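Local coordinates for germination protein (Bacillus megaterium, PDB 6O59) that probably helps sense nutrient germinants, being the N-terminal domain of the A subunit of the spore germinant receptor GerK3, at residues Ala55-Asn68 and Leu79-Asn91. Residues are numbered along the deposited sequence; the frame is centred on the assembly and turned at random.
Sequences AIQDYLLQSLMKDN and LELISEDIVTMGN
Y59 reaches from helix 55-62 toward helix 79-86, meeting D85 at its ring edge and, in a Met-aromatic contact, M89 just beyond that helix with one ring face. The two helices pack on the same face of the N-terminal antiparallel β-sheet. M89 CE sits over the ring, 4.0 Å from the Y59 centroid and displaced toward the rim, a CH-pi contact; M89 SD lies obliquely. With CG anti to the backbone N (chi1 166°), the phenol extends across the gap, and Y59 OH donates to the anti lone pair of D85 OD2 (2.8 Å), the carboxylate standing nearly perpendicular to the ring. Sheetward of this pair, L60 CD2 touches both I82 CG2 (4.1 Å) and I86 CD1, while I56 CG1 meets M89 CB. L60 also rests on I44 and F32, I82 on I34, and I56 and I86 share V123. The helices run obliquely antiparallel (139°), their axes approaching to 11.5 Å at closest. The chain leaves helix 55-62 through a Schellman motif, S63 having positive phi, with a hydrogen bond from L64 N to Y59 O, and then brings in M65. That side chain, bent at chi3, lays its CE 3.7 Å from I82 CG1 and its CG 3.5 Å from D85 OD2.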
ATOM      1  N   ALA A  55       5.435  15.751  10.023  1.00 70.19           N
ATOM      2  CA  ALA A  55       6.609  16.635  10.161  1.00 69.90           C
ATOM      3  C   ALA A  55       7.511  16.676   8.890  1.00 71.70           C
ATOM      4  O   ALA A  55       7.937  17.760   8.494  1.00 72.62           O
ATOM      5  CB  ALA A  55       7.431  16.221  11.369  1.00 70.45           C
ATOM      6  N   ILE A  56       7.763  15.515   8.251  1.00 66.62           N
ATOM      7  CA  ILE A  56       8.597  15.388   7.045  1.00 66.70           C
ATOM      8  C   ILE A  56       7.858  15.993   5.836  1.00 71.21           C
ATOM      9  O   ILE A  56       8.447  16.823   5.119  1.00 72.28           O
ATOM     10  CB  ILE A  56       9.051  13.921   6.811  1.00 68.28           C
ATOM     11  CG1 ILE A  56      10.039  13.506   7.928  1.00 68.53           C
ATOM     12  CG2 ILE A  56       9.686  13.734   5.403  1.00 69.11           C
ATOM     13  CD1 ILE A  56      10.180  12.022   8.184  1.00 73.81           C
ATOM     14  N   GLN A  57       6.569  15.620   5.649  1.00 65.91           N
ATOM     15  CA  GLN A  57       5.710  16.170   4.596  1.00 66.20           C
ATOM     16  C   GLN A  57       5.583  17.685   4.751  1.00 72.77           C
ATOM     17  O   GLN A  57       5.704  18.405   3.767  1.00 74.11           O
ATOM     18  CB  GLN A  57       4.330  15.523   4.625  1.00 66.74           C
ATOM     19  CG  GLN A  57       4.350  14.073   4.159  1.00 72.09           C
ATOM     20  CD  GLN A  57       2.965  13.596   3.864  1.00 81.15           C
ATOM     21  OE1 GLN A  57       2.322  14.048   2.918  1.00 81.67           O
ATOM     22  NE2 GLN A  57       2.469  12.684   4.675  1.00 71.15           N
ATOM     23  N   ASP A  58       5.405  18.166   5.993  1.00 69.29           N
ATOM     24  CA  ASP A  58       5.318  19.583   6.334  1.00 71.07           C
ATOM     25  C   ASP A  58       6.559  20.310   5.861  1.00 76.32           C
ATOM     26  O   ASP A  58       6.446  21.327   5.177  1.00 77.54           O
ATOM     27  CB  ASP A  58       5.160  19.766   7.859  1.00 73.24           C
ATOM     28  CG  ASP A  58       3.790  19.453   8.431  1.00 78.94           C
ATOM     29  OD1 ASP A  58       2.917  18.986   7.667  1.00 76.65           O
ATOM     30  OD2 ASP A  58       3.591  19.678   9.648  1.00 86.46           O
ATOM     31  N   TYR A  59       7.748  19.763   6.206  1.00 72.06           N
ATOM     32  CA  TYR A  59       9.037  20.345   5.846  1.00 72.97           C
ATOM     33  C   TYR A  59       9.156  20.455   4.321  1.00 77.04           C
ATOM     34  O   TYR A  59       9.376  21.548   3.798  1.00 78.35           O
ATOM     35  CB  TYR A  59      10.196  19.514   6.440  1.00 72.86           C
ATOM     36  CG  TYR A  59      11.551  19.837   5.839  1.00 75.61           C
ATOM     37  CD1 TYR A  59      12.050  19.111   4.758  1.00 76.89           C
ATOM     38  CD2 TYR A  59      12.331  20.875   6.344  1.00 78.13           C
ATOM     39  CE1 TYR A  59      13.267  19.440   4.165  1.00 79.70           C
ATOM     40  CE2 TYR A  59      13.567  21.193   5.778  1.00 80.40           C
ATOM     41  CZ  TYR A  59      14.033  20.471   4.689  1.00 85.72           C
ATOM     42  OH  TYR A  59      15.254  20.771   4.129  1.00 84.79           O
ATOM     43  N   LEU A  60       8.965  19.318   3.625  1.00 71.10           N
ATOM     44  CA  LEU A  60       9.104  19.192   2.188  1.00 70.89           C
ATOM     45  C   LEU A  60       8.067  19.970   1.404  1.00 78.97           C
ATOM     46  O   LEU A  60       8.447  20.799   0.573  1.00 82.12           O
ATOM     47  CB  LEU A  60       9.049  17.711   1.795  1.00 68.32           C
ATOM     48  CG  LEU A  60      10.269  16.870   2.205  1.00 71.12           C
ATOM     49  CD1 LEU A  60      10.020  15.392   1.954  1.00 68.83           C
ATOM     50  CD2 LEU A  60      11.566  17.352   1.507  1.00 72.77           C
ATOM     51  N   LEU A  61       6.771  19.727   1.671  1.00 74.76           N
ATOM     52  CA  LEU A  61       5.658  20.321   0.938  1.00 75.40           C
ATOM     53  C   LEU A  61       5.372  21.780   1.303  1.00 82.07           C
ATOM     54  O   LEU A  61       4.665  22.448   0.547  1.00 83.36           O
ATOM     55  CB  LEU A  61       4.392  19.470   1.085  1.00 73.63           C
ATOM     56  CG  LEU A  61       4.520  17.994   0.698  1.00 75.76           C
ATOM     57  CD1 LEU A  61       3.247  17.246   0.981  1.00 74.87           C
ATOM     58  CD2 LEU A  61       4.912  17.819  -0.741  1.00 77.55           C
ATOM     59  N   GLN A  62       5.920  22.295   2.409  1.00 80.02           N
ATOM     60  CA  GLN A  62       5.736  23.720   2.726  1.00 83.13           C
ATOM     61  C   GLN A  62       7.044  24.460   2.494  1.00 91.87           C
ATOM     62  O   GLN A  62       7.072  25.679   2.634  1.00 94.61           O
ATOM     63  CB  GLN A  62       5.241  23.959   4.162  1.00 84.06           C
ATOM     64  CG  GLN A  62       3.847  23.442   4.469  1.00 83.88           C
ATOM     65  CD  GLN A  62       3.578  23.289   5.949  1.00 88.10           C
ATOM     66  OE1 GLN A  62       2.880  22.362   6.365  1.00 80.89           O
ATOM     67  NE2 GLN A  62       4.105  24.193   6.780  1.00 72.66           N
ATOM     68  N   SER A  63       8.123  23.712   2.112  1.00 89.43           N
ATOM     69  CA  SER A  63       9.510  24.154   1.868  1.00 91.64           C
ATOM     70  C   SER A  63      10.005  24.944   3.091  1.00 99.67           C
ATOM     71  O   SER A  63      10.116  26.174   3.051  1.00102.09           O
ATOM     72  CB  SER A  63       9.626  24.948   0.568  1.00 96.20           C
ATOM     73  OG  SER A  63      10.980  25.036   0.157  1.00103.05           O
ATOM     74  N   LEU A  64      10.241  24.216   4.202  1.00 96.48           N
ATOM     75  CA  LEU A  64      10.594  24.787   5.504  1.00 98.89           C
ATOM     76  C   LEU A  64      12.118  24.916   5.745  1.00108.87           C
ATOM     77  O   LEU A  64      12.532  25.289   6.851  1.00109.95           O
ATOM     78  CB  LEU A  64       9.927  23.952   6.618  1.00 96.45           C
ATOM     79  CG  LEU A  64       8.648  24.515   7.305  1.00100.98           C
ATOM     80  CD1 LEU A  64       7.709  25.227   6.336  1.00101.61           C
ATOM     81  CD2 LEU A  64       7.894  23.423   8.038  1.00 99.75           C
ATOM     82  N   MET A  65      12.931  24.713   4.688  1.00108.82           N
ATOM     83  CA  MET A  65      14.390  24.827   4.729  1.00111.04           C
ATOM     84  C   MET A  65      14.864  26.312   4.792  1.00124.60           C
ATOM     85  O   MET A  65      15.470  26.702   5.790  1.00124.90           O
ATOM     86  CB  MET A  65      14.993  24.109   3.502  1.00111.96           C
ATOM     87  CG  MET A  65      16.513  24.106   3.464  1.00115.98           C
ATOM     88  SD  MET A  65      17.152  23.736   1.813  1.00119.74           S
ATOM     89  CE  MET A  65      17.677  22.096   2.051  1.00113.35           C
ATOM     90  N   LYS A  66      14.597  27.106   3.719  1.00129.28           N
ATOM     91  CA  LYS A  66      15.006  28.511   3.449  1.00136.42           C
ATOM     92  C   LYS A  66      15.272  29.387   4.745  1.00146.38           C
ATOM     93  O   LYS A  66      14.390  29.466   5.605  1.00146.20           O
ATOM     94  CB  LYS A  66      13.996  29.226   2.501  1.00141.37           C
ATOM     95  CG  LYS A  66      12.609  29.552   3.081  1.00157.66           C
ATOM     96  CD  LYS A  66      11.457  29.212   2.142  1.00163.63           C
ATOM     97  CE  LYS A  66      10.153  29.743   2.694  1.00168.73           C
ATOM     98  NZ  LYS A  66       8.971  29.061   2.107  1.00170.46           N
ATOM     99  N   ASP A  67      16.470  30.032   4.908  1.00146.59           N
ATOM    100  CA  ASP A  67      17.667  30.065   4.049  1.00148.58           C
ATOM    101  C   ASP A  67      18.344  28.676   3.933  1.00150.30           C
ATOM    102  O   ASP A  67      17.973  27.745   4.654  1.00146.12           O
ATOM    103  CB  ASP A  67      18.669  31.091   4.623  1.00154.71           C
ATOM    104  CG  ASP A  67      20.056  31.059   4.003  1.00167.78           C
ATOM    105  OD1 ASP A  67      20.243  31.684   2.938  1.00172.81           O
ATOM    106  OD2 ASP A  67      20.944  30.377   4.566  1.00169.56           O
ATOM    107  N   ASN A  68      19.360  28.579   3.027  1.00149.12           N
ATOM    108  CA  ASN A  68      20.207  27.442   2.619  1.00147.43           C
ATOM    109  C   ASN A  68      19.634  26.799   1.358  1.00148.99           C
ATOM    110  O   ASN A  68      20.310  26.002   0.700  1.00147.64           O
ATOM    111  CB  ASN A  68      20.473  26.415   3.721  1.00145.58           C
ATOM    112  CG  ASN A  68      21.860  26.538   4.299  1.00178.52           C
ATOM    113  OD1 ASN A  68      22.330  27.634   4.652  1.00176.92           O
ATOM    114  ND2 ASN A  68      22.553  25.412   4.402  1.00171.32           N
ATOM    115  N   LEU A  79      19.543  16.517  -2.834  1.00 95.57           N
ATOM    116  CA  LEU A  79      19.205  15.398  -1.947  1.00 90.72           C
ATOM    117  C   LEU A  79      20.045  15.399  -0.662  1.00 94.32           C
ATOM    118  O   LEU A  79      19.482  15.241   0.424  1.00 92.18           O
ATOM    119  CB  LEU A  79      19.370  14.072  -2.699  1.00 89.79           C
ATOM    120  CG  LEU A  79      18.677  12.846  -2.127  1.00 90.31           C
ATOM    121  CD1 LEU A  79      17.174  12.955  -2.262  1.00 88.38           C
ATOM    122  CD2 LEU A  79      19.162  11.596  -2.825  1.00 91.77           C
ATOM    123  N   GLU A  80      21.369  15.601  -0.784  1.00 93.33           N
ATOM    124  CA  GLU A  80      22.295  15.639   0.347  1.00 93.66           C
ATOM    125  C   GLU A  80      22.062  16.899   1.209  1.00 96.86           C
ATOM    126  O   GLU A  80      22.083  16.808   2.434  1.00 95.26           O
ATOM    127  CB  GLU A  80      23.754  15.541  -0.138  1.00 98.56           C
ATOM    128  CG  GLU A  80      24.349  14.135  -0.050  1.00113.31           C
ATOM    129  CD  GLU A  80      23.822  13.010  -0.938  1.00142.16           C
ATOM    130  OE1 GLU A  80      23.072  13.293  -1.901  1.00149.54           O
ATOM    131  OE2 GLU A  80      24.179  11.836  -0.672  1.00128.36           O
ATOM    132  N   LEU A  81      21.781  18.048   0.582  1.00 94.82           N
ATOM    133  CA  LEU A  81      21.491  19.294   1.296  1.00 95.40           C
ATOM    134  C   LEU A  81      20.198  19.174   2.107  1.00 95.76           C
ATOM    135  O   LEU A  81      20.141  19.655   3.241  1.00 95.84           O
ATOM    136  CB  LEU A  81      21.381  20.466   0.302  1.00 98.29           C
ATOM    137  CG  LEU A  81      22.504  21.509   0.283  1.00107.25           C
ATOM    138  CD1 LEU A  81      22.422  22.475   1.463  1.00108.27           C
ATOM    139  CD2 LEU A  81      23.876  20.878   0.109  1.00111.99           C
ATOM    140  N   ILE A  82      19.170  18.517   1.522  1.00 88.70           N
ATOM    141  CA  ILE A  82      17.869  18.302   2.151  1.00 85.47           C
ATOM    142  C   ILE A  82      18.022  17.301   3.287  1.00 87.72           C
ATOM    143  O   ILE A  82      17.425  17.505   4.350  1.00 87.12           O
ATOM    144  CB  ILE A  82      16.798  17.863   1.102  1.00 86.91           C
ATOM    145  CG1 ILE A  82      16.289  19.093   0.288  1.00 89.00           C
ATOM    146  CG2 ILE A  82      15.628  17.102   1.752  1.00 83.29           C
ATOM    147  CD1 ILE A  82      15.412  18.804  -0.988  1.00 93.63           C
ATOM    148  N   SER A  83      18.842  16.240   3.072  1.00 83.29           N
ATOM    149  CA  SER A  83      19.079  15.181   4.059  1.00 80.55           C
ATOM    150  C   SER A  83      19.611  15.740   5.386  1.00 82.60           C
ATOM    151  O   SER A  83      19.220  15.230   6.426  1.00 80.55           O
ATOM    152  CB  SER A  83      20.010  14.098   3.514  1.00 83.81           C
ATOM    153  OG  SER A  83      21.389  14.424   3.560  1.00 95.83           O
ATOM    154  N   GLU A  84      20.415  16.825   5.353  1.00 80.66           N
ATOM    155  CA  GLU A  84      20.989  17.480   6.537  1.00 81.80           C
ATOM    156  C   GLU A  84      19.928  17.960   7.527  1.00 83.78           C
ATOM    157  O   GLU A  84      20.218  18.047   8.722  1.00 83.45           O
ATOM    158  CB  GLU A  84      21.867  18.663   6.133  1.00 86.83           C
ATOM    159  CG  GLU A  84      23.234  18.260   5.607  1.00 98.78           C
ATOM    160  CD  GLU A  84      24.132  19.402   5.176  1.00120.09           C
ATOM    161  OE1 GLU A  84      23.712  20.578   5.285  1.00108.84           O
ATOM    162  OE2 GLU A  84      25.263  19.112   4.722  1.00118.45           O
ATOM    163  N   ASP A  85      18.707  18.264   7.030  1.00 79.63           N
ATOM    164  CA  ASP A  85      17.552  18.675   7.834  1.00 78.46           C
ATOM    165  C   ASP A  85      16.705  17.483   8.220  1.00 78.67           C
ATOM    166  O   ASP A  85      16.240  17.426   9.352  1.00 78.21           O
ATOM    167  CB  ASP A  85      16.677  19.703   7.092  1.00 80.72           C
ATOM    168  CG  ASP A  85      17.261  21.099   7.049  1.00 93.21           C
ATOM    169  OD1 ASP A  85      18.176  21.388   7.857  1.00 96.20           O
ATOM    170  OD2 ASP A  85      16.803  21.904   6.213  1.00 99.26           O
ATOM    171  N   ILE A  86      16.517  16.529   7.289  1.00 72.56           N
ATOM    172  CA  ILE A  86      15.692  15.337   7.498  1.00 70.16           C
ATOM    173  C   ILE A  86      16.295  14.396   8.586  1.00 73.05           C
ATOM    174  O   ILE A  86      15.525  13.748   9.307  1.00 71.51           O
ATOM    175  CB  ILE A  86      15.404  14.612   6.141  1.00 72.10           C
ATOM    176  CG1 ILE A  86      14.510  15.537   5.243  1.00 72.85           C
ATOM    177  CG2 ILE A  86      14.745  13.236   6.354  1.00 68.70           C
ATOM    178  CD1 ILE A  86      13.708  14.891   4.087  1.00 76.07           C
ATOM    179  N   VAL A  87      17.638  14.375   8.755  1.00 69.14           N
ATOM    180  CA  VAL A  87      18.289  13.543   9.781  1.00 67.63           C
ATOM    181  C   VAL A  87      17.803  13.935  11.202  1.00 72.66           C
ATOM    182  O   VAL A  87      17.801  13.082  12.091  1.00 72.52           O
ATOM    183  CB  VAL A  87      19.832  13.530   9.696  1.00 71.72           C
ATOM    184  CG1 VAL A  87      20.312  12.871   8.413  1.00 71.05           C
ATOM    185  CG2 VAL A  87      20.429  14.918   9.860  1.00 73.61           C
ATOM    186  N   THR A  88      17.355  15.196  11.396  1.00 69.76           N
ATOM    187  CA  THR A  88      16.829  15.694  12.678  1.00 70.37           C
ATOM    188  C   THR A  88      15.394  15.214  12.907  1.00 75.53           C
ATOM    189  O   THR A  88      14.856  15.359  14.010  1.00 76.06           O
ATOM    190  CB  THR A  88      16.843  17.250  12.737  1.00 70.49           C
ATOM    191  OG1 THR A  88      15.765  17.802  11.971  1.00 69.93           O
ATOM    192  CG2 THR A  88      18.137  17.849  12.321  1.00 64.00           C
ATOM    193  N   MET A  89      14.765  14.684  11.849  1.00 71.43           N
ATOM    194  CA  MET A  89      13.364  14.286  11.853  1.00 69.91           C
ATOM    195  C   MET A  89      13.130  12.789  11.772  1.00 74.14           C
ATOM    196  O   MET A  89      11.997  12.361  11.980  1.00 74.39           O
ATOM    197  CB  MET A  89      12.664  14.957  10.669  1.00 71.68           C
ATOM    198  CG  MET A  89      12.691  16.462  10.767  1.00 76.82           C
ATOM    199  SD  MET A  89      11.704  17.241   9.500  1.00 79.99           S
ATOM    200  CE  MET A  89      12.966  17.814   8.464  1.00 78.20           C
ATOM    201  N   GLY A  90      14.173  12.019  11.465  1.00 70.32           N
ATOM    202  CA  GLY A  90      14.114  10.569  11.318  1.00 68.38           C
ATOM    203  C   GLY A  90      15.439   9.994  10.865  1.00 74.53           C
ATOM    204  O   GLY A  90      16.354  10.743  10.486  1.00 77.03           O
ATOM    205  N   ASN A  91      15.557   8.659  10.912  1.00 68.69           N
ATOM    206  CA  ASN A  91      16.771   7.934  10.556  1.00 68.10           C
ATOM    207  C   ASN A  91      16.852   7.767   9.046  1.00 71.67           C
ATOM    208  O   ASN A  91      16.017   7.079   8.429  1.00 69.76           O
ATOM    209  CB  ASN A  91      16.817   6.614  11.296  1.00 66.38           C
ATOM    210  CG  ASN A  91      16.858   6.835  12.786  1.00 74.38           C
ATOM    211  OD1 ASN A  91      17.307   7.888  13.268  1.00 64.06           O
ATOM    212  ND2 ASN A  91      16.381   5.855  13.545  1.00 59.66           N
TER